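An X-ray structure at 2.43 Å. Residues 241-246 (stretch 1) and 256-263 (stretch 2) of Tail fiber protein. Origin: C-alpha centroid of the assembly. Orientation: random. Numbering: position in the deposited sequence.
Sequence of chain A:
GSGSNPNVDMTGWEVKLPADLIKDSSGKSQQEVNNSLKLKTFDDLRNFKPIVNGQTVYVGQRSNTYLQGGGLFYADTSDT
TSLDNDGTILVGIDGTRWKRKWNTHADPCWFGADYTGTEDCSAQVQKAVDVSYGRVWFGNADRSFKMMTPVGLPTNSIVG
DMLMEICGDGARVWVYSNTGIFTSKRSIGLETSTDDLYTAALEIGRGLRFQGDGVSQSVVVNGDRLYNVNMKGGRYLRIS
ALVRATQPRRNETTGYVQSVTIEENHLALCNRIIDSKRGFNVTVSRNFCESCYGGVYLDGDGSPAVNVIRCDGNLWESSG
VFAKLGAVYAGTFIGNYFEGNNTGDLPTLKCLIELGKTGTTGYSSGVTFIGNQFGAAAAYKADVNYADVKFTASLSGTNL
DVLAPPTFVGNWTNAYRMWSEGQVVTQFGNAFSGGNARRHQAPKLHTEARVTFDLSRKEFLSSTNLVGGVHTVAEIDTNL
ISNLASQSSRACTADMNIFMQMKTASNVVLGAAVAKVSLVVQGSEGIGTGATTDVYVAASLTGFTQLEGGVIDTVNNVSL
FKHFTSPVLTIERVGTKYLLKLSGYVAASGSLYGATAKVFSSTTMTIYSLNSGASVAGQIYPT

Stretch 1, residues 241-246: ALVRAT
Stretch 2, residues 256-263: YVQSVTIE

The contact between residues 241-246 and 256-263 is made by apolar side chains; no hydrogen bond crosses it, and 276 Å² is buried with both sides summed. Register is fixed by two CA pairs: Ala245 CA to Tyr256 CA at 5.5 Å and Leu242 CA to Ile262 CA at 9.0 Å. The stretches therefore run in opposite directions and lie farther apart at the Leu242 end, where longer side chains span the gap.

Backbone corners shape both partners. In the first, Leu242 takes phi/psi -67/-46 between extended Ala241 (-161/131) and Val243 (-129/134); Arg244 (-136/144) and Ala245 (-151/116) continue extended. In the second, Ser259 at 54/68 turns the chain between extended Val257-Gln258 and strand residues 260-263, whose phi lies between -144° and -114° and psi between 105° and 139°.

Val243, its CB pointing toward the other stretch, is the hub. The t rotamer of Val243 (chi1 -173°) splits its methyls between two neighbourhoods: Val243 CG1 lies 3.8 Å from Val257 CG1, whereas Val243 CG2 lies 4.1 Å from both Val260 CG1 and Ile262 CD1. Val260 is also t (172°). Val257, with CB directed sideways, is m (-58°), which places Val257 CG1 within reach of Val243 and 4.0 Å from Ala245 CB.

Ile262 is m,t (-57°, 179°); the extended chi2 carries CD1 to Val243, while Ile262 CG2 meets Leu242 CD2 at 4.1 Å. Leu242 is m,p, with chi1 at -89° and chi2 at 67°.

At the narrow end, Ala245 CB sits 3.3 Å from Tyr256 O, a close van der Waals approach to backbone. Tyr256 (-155/159) has its CB directed away, chi1 61° (p) and chi2 -87°, and its ring takes no part. The CA-to-CB bond of Arg244 (t,t,m, chi4 165°) also points away, and its guanidinium is hydrogen-bonded elsewhere in the structure.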

# COMPACT_ATOMS: atom_id res chain seq x y z
N ALA A 241 -20.97 1.26 -16.20
CA ALA A 241 -19.53 1.04 -16.14
C ALA A 241 -18.85 2.39 -16.05
O ALA A 241 -19.15 3.29 -16.84
CB ALA A 241 -19.04 0.27 -17.37
N LEU A 242 -17.92 2.53 -15.11
CA LEU A 242 -17.10 3.73 -15.07
C LEU A 242 -16.17 3.78 -16.29
O LEU A 242 -16.05 4.81 -16.95
CB LEU A 242 -16.29 3.79 -13.78
CG LEU A 242 -16.93 4.46 -12.56
CD1 LEU A 242 -18.13 3.67 -12.05
CD2 LEU A 242 -15.90 4.66 -11.45
N VAL A 243 -15.53 2.65 -16.59
CA VAL A 243 -14.64 2.52 -17.74
C VAL A 243 -15.05 1.28 -18.53
O VAL A 243 -15.27 0.22 -17.94
CB VAL A 243 -13.16 2.42 -17.33
CG1 VAL A 243 -12.26 2.45 -18.57
CG2 VAL A 243 -12.79 3.54 -16.38
N ARG A 244 -15.15 1.42 -19.85
CA ARG A 244 -15.44 0.30 -20.73
C ARG A 244 -14.50 0.39 -21.92
O ARG A 244 -14.15 1.49 -22.37
CB ARG A 244 -16.90 0.31 -21.18
CG ARG A 244 -17.25 -0.77 -22.19
CD ARG A 244 -18.75 -0.89 -22.41
NE ARG A 244 -19.43 -1.37 -21.21
CZ ARG A 244 -20.74 -1.31 -21.00
NH1 ARG A 244 -21.54 -0.81 -21.93
NH2 ARG A 244 -21.25 -1.77 -19.87
N ALA A 245 -14.07 -0.77 -22.42
CA ALA A 245 -13.23 -0.83 -23.60
C ALA A 245 -13.49 -2.16 -24.30
O ALA A 245 -13.24 -3.22 -23.73
CB ALA A 245 -11.75 -0.70 -23.23
N THR A 246 -14.02 -2.10 -25.54
CA THR A 246 -14.35 -3.30 -26.30
C THR A 246 -13.76 -3.31 -27.71
O THR A 246 -14.16 -4.15 -28.52
CB THR A 246 -15.87 -3.48 -26.40
OG1 THR A 246 -16.40 -2.57 -27.38
CG2 THR A 246 -16.56 -3.26 -25.06
N TYR A 256 -9.05 -3.14 -24.38
CA TYR A 256 -8.26 -3.13 -23.16
C TYR A 256 -8.22 -1.73 -22.57
O TYR A 256 -8.46 -0.73 -23.26
CB TYR A 256 -6.84 -3.64 -23.40
CG TYR A 256 -6.02 -2.83 -24.39
CD1 TYR A 256 -6.08 -3.10 -25.75
CD2 TYR A 256 -5.18 -1.82 -23.95
CE1 TYR A 256 -5.33 -2.37 -26.65
CE2 TYR A 256 -4.43 -1.08 -24.84
CZ TYR A 256 -4.50 -1.36 -26.19
OH TYR A 256 -3.75 -0.63 -27.08
N VAL A 257 -7.91 -1.67 -21.28
CA VAL A 257 -7.70 -0.41 -20.58
C VAL A 257 -6.21 -0.29 -20.28
O VAL A 257 -5.50 -1.30 -20.13
CB VAL A 257 -8.54 -0.33 -19.28
CG1 VAL A 257 -10.02 -0.50 -19.59
CG2 VAL A 257 -8.09 -1.37 -18.27
N GLN A 258 -5.72 0.94 -20.22
CA GLN A 258 -4.30 1.17 -20.03
C GLN A 258 -4.09 2.37 -19.11
O GLN A 258 -4.54 3.48 -19.42
CB GLN A 258 -3.59 1.38 -21.37
CG GLN A 258 -2.20 1.93 -21.26
CD GLN A 258 -1.55 2.15 -22.61
OE1 GLN A 258 -0.66 2.98 -22.75
NE2 GLN A 258 -1.98 1.39 -23.61
N SER A 259 -3.43 2.13 -17.98
CA SER A 259 -3.08 3.17 -17.01
C SER A 259 -4.31 3.97 -16.58
O SER A 259 -4.48 5.14 -16.89
CB SER A 259 -2.00 4.10 -17.58
OG SER A 259 -0.76 3.43 -17.73
N VAL A 260 -5.19 3.27 -15.86
CA VAL A 260 -6.40 3.85 -15.29
C VAL A 260 -6.32 3.69 -13.78
O VAL A 260 -6.14 2.57 -13.28
CB VAL A 260 -7.67 3.20 -15.85
CG1 VAL A 260 -8.91 3.70 -15.10
CG2 VAL A 260 -7.80 3.49 -17.34
N THR A 261 -6.44 4.80 -13.05
CA THR A 261 -6.43 4.81 -11.59
C THR A 261 -7.78 5.32 -11.10
O THR A 261 -8.14 6.47 -11.37
CB THR A 261 -5.30 5.69 -11.05
OG1 THR A 261 -4.03 5.14 -11.43
CG2 THR A 261 -5.37 5.80 -9.53
N ILE A 262 -8.51 4.46 -10.40
CA ILE A 262 -9.83 4.78 -9.86
C ILE A 262 -9.71 4.77 -8.34
O ILE A 262 -9.62 3.70 -7.73
CB ILE A 262 -10.89 3.79 -10.35
CG1 ILE A 262 -10.93 3.77 -11.88
CG2 ILE A 262 -12.25 4.11 -9.76
CD1 ILE A 262 -11.93 2.81 -12.46
N GLU A 263 -9.69 5.96 -7.74
CA GLU A 263 -9.32 6.11 -6.34
C GLU A 263 -10.16 7.19 -5.67
O GLU A 263 -10.41 8.24 -6.26
CB GLU A 263 -7.82 6.45 -6.22
CG GLU A 263 -7.25 6.31 -4.82
CD GLU A 263 -5.75 6.58 -4.77
OE1 GLU A 263 -5.12 6.28 -3.73
OE2 GLU A 263 -5.20 7.10 -5.76